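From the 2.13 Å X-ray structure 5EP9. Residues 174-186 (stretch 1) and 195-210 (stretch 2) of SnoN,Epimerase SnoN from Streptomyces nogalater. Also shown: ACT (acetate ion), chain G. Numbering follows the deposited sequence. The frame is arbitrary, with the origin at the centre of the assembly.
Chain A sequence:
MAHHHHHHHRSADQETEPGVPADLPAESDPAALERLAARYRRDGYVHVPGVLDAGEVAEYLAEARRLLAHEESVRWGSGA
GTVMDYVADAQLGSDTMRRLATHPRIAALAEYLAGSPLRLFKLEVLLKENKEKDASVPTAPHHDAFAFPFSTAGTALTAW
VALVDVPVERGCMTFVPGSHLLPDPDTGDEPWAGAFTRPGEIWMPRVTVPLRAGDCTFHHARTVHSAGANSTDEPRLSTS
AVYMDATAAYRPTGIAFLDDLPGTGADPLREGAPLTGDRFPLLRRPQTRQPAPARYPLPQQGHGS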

# COMPACT_ATOMS: atom_id res chain seq x y z
N THR A 174 6.87 10.67 -0.07
CA THR A 174 8.21 10.84 0.50
C THR A 174 8.45 9.73 1.49
O THR A 174 7.57 9.38 2.26
CB THR A 174 8.29 12.20 1.19
OG1 THR A 174 8.10 13.20 0.18
CG2 THR A 174 9.62 12.44 1.94
N PHE A 175 9.66 9.18 1.47
CA PHE A 175 10.05 8.10 2.32
C PHE A 175 11.28 8.47 3.12
O PHE A 175 12.10 9.31 2.66
CB PHE A 175 10.40 6.85 1.49
CG PHE A 175 9.30 6.39 0.58
CD1 PHE A 175 8.33 5.53 1.01
CD2 PHE A 175 9.26 6.82 -0.70
CE1 PHE A 175 7.29 5.07 0.13
CE2 PHE A 175 8.26 6.41 -1.57
CZ PHE A 175 7.27 5.52 -1.14
N VAL A 176 11.45 7.91 4.32
CA VAL A 176 12.71 8.19 5.12
C VAL A 176 13.56 6.96 5.06
O VAL A 176 13.23 5.95 5.69
CB VAL A 176 12.39 8.48 6.56
CG1 VAL A 176 13.66 8.76 7.32
CG2 VAL A 176 11.46 9.68 6.68
N PRO A 177 14.62 6.97 4.25
CA PRO A 177 15.29 5.71 3.98
C PRO A 177 15.93 5.21 5.24
O PRO A 177 16.49 6.02 6.03
CB PRO A 177 16.35 6.03 2.89
CG PRO A 177 16.26 7.47 2.68
CD PRO A 177 14.97 7.99 3.24
N GLY A 178 15.92 3.88 5.43
CA GLY A 178 16.49 3.30 6.66
C GLY A 178 15.59 3.37 7.87
O GLY A 178 15.91 2.79 8.90
N SER A 179 14.48 4.08 7.81
CA SER A 179 13.64 4.29 9.00
C SER A 179 12.94 2.99 9.45
O SER A 179 12.56 2.82 10.59
CB SER A 179 12.59 5.37 8.74
OG SER A 179 11.76 5.00 7.59
N HIS A 180 12.84 2.06 8.54
CA HIS A 180 12.32 0.71 8.83
C HIS A 180 13.20 -0.13 9.72
O HIS A 180 12.77 -1.14 10.21
CB HIS A 180 12.01 -0.10 7.54
CG HIS A 180 13.20 -0.45 6.71
ND1 HIS A 180 14.16 0.46 6.32
CD2 HIS A 180 13.60 -1.65 6.23
CE1 HIS A 180 15.11 -0.17 5.65
NE2 HIS A 180 14.78 -1.45 5.56
N LEU A 181 14.47 0.28 9.86
CA LEU A 181 15.44 -0.42 10.72
C LEU A 181 15.57 0.17 12.09
O LEU A 181 16.35 -0.29 12.87
CB LEU A 181 16.82 -0.38 10.06
CG LEU A 181 16.83 -0.87 8.63
CD1 LEU A 181 18.22 -0.60 8.05
CD2 LEU A 181 16.49 -2.38 8.61
N LEU A 182 14.81 1.20 12.38
CA LEU A 182 14.85 1.87 13.66
C LEU A 182 14.06 1.03 14.66
O LEU A 182 13.18 0.29 14.26
CB LEU A 182 14.24 3.24 13.57
CG LEU A 182 14.98 4.25 12.70
CD1 LEU A 182 14.15 5.49 12.52
CD2 LEU A 182 16.37 4.67 13.25
N PRO A 183 14.38 1.13 15.99
CA PRO A 183 13.57 0.51 17.00
C PRO A 183 12.20 1.14 17.08
O PRO A 183 11.96 2.18 16.53
CB PRO A 183 14.32 0.80 18.32
CG PRO A 183 15.26 1.91 18.06
CD PRO A 183 15.38 2.06 16.56
N ASP A 184 11.28 0.48 17.78
CA ASP A 184 9.92 1.02 18.00
C ASP A 184 9.88 2.35 18.69
O ASP A 184 10.66 2.60 19.58
CB ASP A 184 9.05 0.10 18.85
CG ASP A 184 8.73 -1.20 18.16
OD1 ASP A 184 8.99 -1.35 16.95
OD2 ASP A 184 8.17 -2.07 18.86
N PRO A 185 8.91 3.19 18.29
CA PRO A 185 8.67 4.37 19.10
C PRO A 185 8.18 3.83 20.41
O PRO A 185 7.58 2.74 20.40
CB PRO A 185 7.60 5.14 18.30
CG PRO A 185 7.08 4.20 17.26
CD PRO A 185 7.92 2.98 17.21
N ASP A 186 8.42 4.54 21.50
CA ASP A 186 8.01 4.03 22.85
C ASP A 186 6.48 4.17 23.08
O ASP A 186 5.94 3.71 24.10
CB ASP A 186 8.90 4.58 24.01
CG ASP A 186 8.50 5.98 24.46
OD1 ASP A 186 8.06 6.78 23.60
OD2 ASP A 186 8.64 6.26 25.67
N ALA A 195 6.00 8.40 14.19
CA ALA A 195 6.97 8.97 13.27
C ALA A 195 7.66 10.21 13.83
O ALA A 195 7.06 11.14 14.40
CB ALA A 195 6.33 9.34 11.96
N PHE A 196 8.97 10.24 13.57
CA PHE A 196 9.89 11.34 14.00
C PHE A 196 9.98 11.51 15.49
O PHE A 196 10.25 12.57 15.92
CB PHE A 196 9.60 12.68 13.26
CG PHE A 196 9.77 12.57 11.78
CD1 PHE A 196 10.99 12.20 11.25
CD2 PHE A 196 8.71 12.76 10.92
CE1 PHE A 196 11.15 12.04 9.87
CE2 PHE A 196 8.87 12.61 9.54
CZ PHE A 196 10.08 12.23 9.02
N THR A 197 9.77 10.43 16.26
CA THR A 197 9.91 10.48 17.77
C THR A 197 11.17 9.78 18.28
O THR A 197 11.51 9.93 19.35
CB THR A 197 8.70 9.80 18.51
OG1 THR A 197 8.60 8.38 18.17
CG2 THR A 197 7.35 10.53 18.19
N ARG A 198 11.85 8.98 17.49
CA ARG A 198 13.03 8.30 17.94
C ARG A 198 14.24 9.21 17.84
O ARG A 198 14.24 10.18 17.08
CB ARG A 198 13.21 7.04 17.15
CG ARG A 198 12.11 6.11 17.54
CD ARG A 198 11.77 5.16 16.48
NE ARG A 198 11.09 5.77 15.34
CZ ARG A 198 10.62 5.05 14.33
NH1 ARG A 198 10.66 3.71 14.37
NH2 ARG A 198 10.07 5.66 13.27
N PRO A 199 15.25 8.96 18.68
CA PRO A 199 16.35 9.95 18.77
C PRO A 199 17.17 9.95 17.47
O PRO A 199 17.34 8.91 16.83
CB PRO A 199 17.16 9.48 20.00
CG PRO A 199 16.47 8.21 20.51
CD PRO A 199 15.48 7.77 19.53
N GLY A 200 17.49 11.14 17.00
CA GLY A 200 18.13 11.27 15.67
C GLY A 200 17.22 11.20 14.44
O GLY A 200 17.63 11.58 13.37
N GLU A 201 16.01 10.66 14.57
CA GLU A 201 15.13 10.46 13.39
C GLU A 201 14.83 11.73 12.56
O GLU A 201 14.76 11.65 11.38
CB GLU A 201 13.80 9.90 13.86
CG GLU A 201 12.94 9.39 12.76
CD GLU A 201 11.70 8.60 13.29
OE1 GLU A 201 11.54 8.35 14.53
OE2 GLU A 201 10.85 8.30 12.47
N ILE A 202 14.60 12.87 13.21
CA ILE A 202 14.29 14.09 12.49
C ILE A 202 15.48 14.50 11.54
O ILE A 202 15.25 15.30 10.59
CB ILE A 202 13.91 15.29 13.41
CG1 ILE A 202 14.98 15.65 14.39
CG2 ILE A 202 12.58 15.08 14.11
CD1 ILE A 202 14.73 17.04 15.00
N TRP A 203 16.74 14.09 11.94
CA TRP A 203 17.99 14.44 11.19
C TRP A 203 18.15 13.51 9.91
O TRP A 203 19.06 13.69 9.14
CB TRP A 203 19.20 14.46 12.08
CG TRP A 203 18.97 15.52 13.22
CD1 TRP A 203 18.82 15.24 14.50
CD2 TRP A 203 18.66 16.90 13.06
NE1 TRP A 203 18.44 16.34 15.14
CE2 TRP A 203 18.33 17.38 14.29
CE3 TRP A 203 18.64 17.78 11.98
CZ2 TRP A 203 18.03 18.66 14.48
CZ3 TRP A 203 18.28 19.05 12.16
CH2 TRP A 203 17.94 19.48 13.34
N MET A 204 17.30 12.56 9.74
CA MET A 204 17.41 11.63 8.62
C MET A 204 16.80 12.05 7.23
O MET A 204 15.80 12.69 7.18
CB MET A 204 16.69 10.31 8.92
CG MET A 204 17.40 9.45 10.00
SD MET A 204 16.26 8.09 10.53
CE MET A 204 16.75 6.89 9.16
N PRO A 205 17.55 11.79 6.18
CA PRO A 205 17.16 12.48 5.01
C PRO A 205 15.91 11.89 4.45
O PRO A 205 15.52 10.77 4.82
CB PRO A 205 18.32 12.25 4.02
CG PRO A 205 19.14 11.18 4.57
CD PRO A 205 18.98 11.30 6.05
N ARG A 206 15.21 12.66 3.67
CA ARG A 206 13.96 12.22 3.11
C ARG A 206 13.94 12.29 1.62
O ARG A 206 14.45 13.20 1.09
CB ARG A 206 12.85 13.13 3.62
CG ARG A 206 12.68 13.02 5.15
CD ARG A 206 13.06 14.27 5.75
NE ARG A 206 13.17 14.28 7.20
CZ ARG A 206 12.25 14.77 8.02
NH1 ARG A 206 11.01 15.08 7.62
NH2 ARG A 206 12.55 14.89 9.26
N VAL A 207 13.32 11.32 0.98
CA VAL A 207 13.37 11.17 -0.45
C VAL A 207 11.97 11.16 -1.02
O VAL A 207 11.16 10.36 -0.69
CB VAL A 207 14.04 9.84 -0.88
CG1 VAL A 207 14.11 9.75 -2.41
CG2 VAL A 207 15.45 9.70 -0.30
N THR A 208 11.72 12.16 -1.83
CA THR A 208 10.48 12.39 -2.49
C THR A 208 10.61 11.76 -3.85
O THR A 208 11.52 12.00 -4.61
CB THR A 208 10.21 13.93 -2.57
OG1 THR A 208 10.12 14.40 -1.24
CG2 THR A 208 8.87 14.18 -3.30
N VAL A 209 9.59 10.97 -4.18
CA VAL A 209 9.61 10.10 -5.36
C VAL A 209 8.45 10.34 -6.29
O VAL A 209 7.44 9.65 -6.22
CB VAL A 209 9.57 8.64 -4.92
CG1 VAL A 209 9.74 7.66 -6.12
CG2 VAL A 209 10.71 8.40 -3.94
N PRO A 210 8.63 11.24 -7.21
CA PRO A 210 7.59 11.35 -8.24
C PRO A 210 7.54 10.09 -9.13
O PRO A 210 8.55 9.42 -9.33
CB PRO A 210 7.97 12.58 -9.01
CG PRO A 210 9.38 12.81 -8.68
CD PRO A 210 9.71 12.20 -7.42
C ACT G . 8.52 13.28 5.28
O ACT G . 7.46 13.87 5.06
OXT ACT G . 9.61 13.91 5.23
CH3 ACT G . 8.47 11.82 5.58
O HOH W 1 17.29 8.60 5.94
O HOH W 2 9.56 3.11 11.82

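Contacts between two segments of one chain often follow a common plan: apolar side chains pack at the centre, while backbone pairing and a few well-aimed polar groups fix the register around them. The two stretches of SnoN illustrate this plan, burying 855 Å² between them.

At the centre lie Val-176 and Met-204. The t rotamer of Val-176 spreads its two methyl groups over different neighbours: CG1 lies 3.8 Å from CB of Met-204, whereas CG2 reaches CZ of Phe-196 at 3.7 Å. The CA-to-CB bond of Phe-196 points away from the first stretch, yet the ring swings its end back into contact. Met-204 points toward the first stretch and also reaches two further places. Its SD is 3.9 Å from CD1 of Leu-182, and its CE rests 3.3 Å from the carbonyl O of Pro-177, a residue of the type II turn that runs from Val-176 to Ser-179. The backbone angles of Gly-178, 80/-9, by themselves call for glycine, since a CB would be jammed against the preceding carbonyl O; an ideal CB would only touch CE of Met-204, at 3.8 Å. Ser-179 secures the turn, its OG donating to O of Val-176 at 2.6 Å.

On one flank the apolar packing passes into antiparallel pairing. Phe-175 and Val-207 form the hydrogen-bonded pair, with N of Phe-175 donating to O of Val-207 and N of Val-207 donating to O of Phe-175, both at 2.9 Å and nearly straight. The side chains of these two residues share one face of the sheet. There CG2 of Val-207 meets CG of Pro-177 at 3.8 Å, and CG2 of Val-209 approaches the edge of the Phe-175 ring, 3.9 Å from CD2. The other face carries Thr-174 and Thr-208, a non-hydrogen-bonded backbone pair whose CA atoms are 4.1 Å apart. Their side chains lie on the same face, and OG1 of Thr-174 and OG1 of Thr-208 are hydrogen-bonded at 2.7 Å. Just beyond the pairing, a water bridges the two stretches by donating to O of Pro-177 and O of Pro-205.

The opposite end of the contact depends on Arg-198, which has the largest covered area of any residue here, 104 Å². Within its own stretch, Glu-201 holds the guanidinium through a salt bridge, OE1 of Glu-201 lying 2.7 Å from NE of Arg-198, and through OE2 of Glu-201, which accepts from NH2 of Arg-198 at 2.9 Å. The same carboxylate also accepts from the backbone N atoms of Phe-196 and Arg-198, tying the local loop to the side chain. So anchored, Arg-198 directs NH1 to O of Pro-183 in a nearly linear hydrogen bond of 2.9 Å. CB of Leu-182 covers one face of the guanidinium, 3.7 Å from NH1 of Arg-198, and a second water links that NH1 to O of Ser-179. Charge is thus neutralised within one stretch, while the link across is made to a backbone carbonyl.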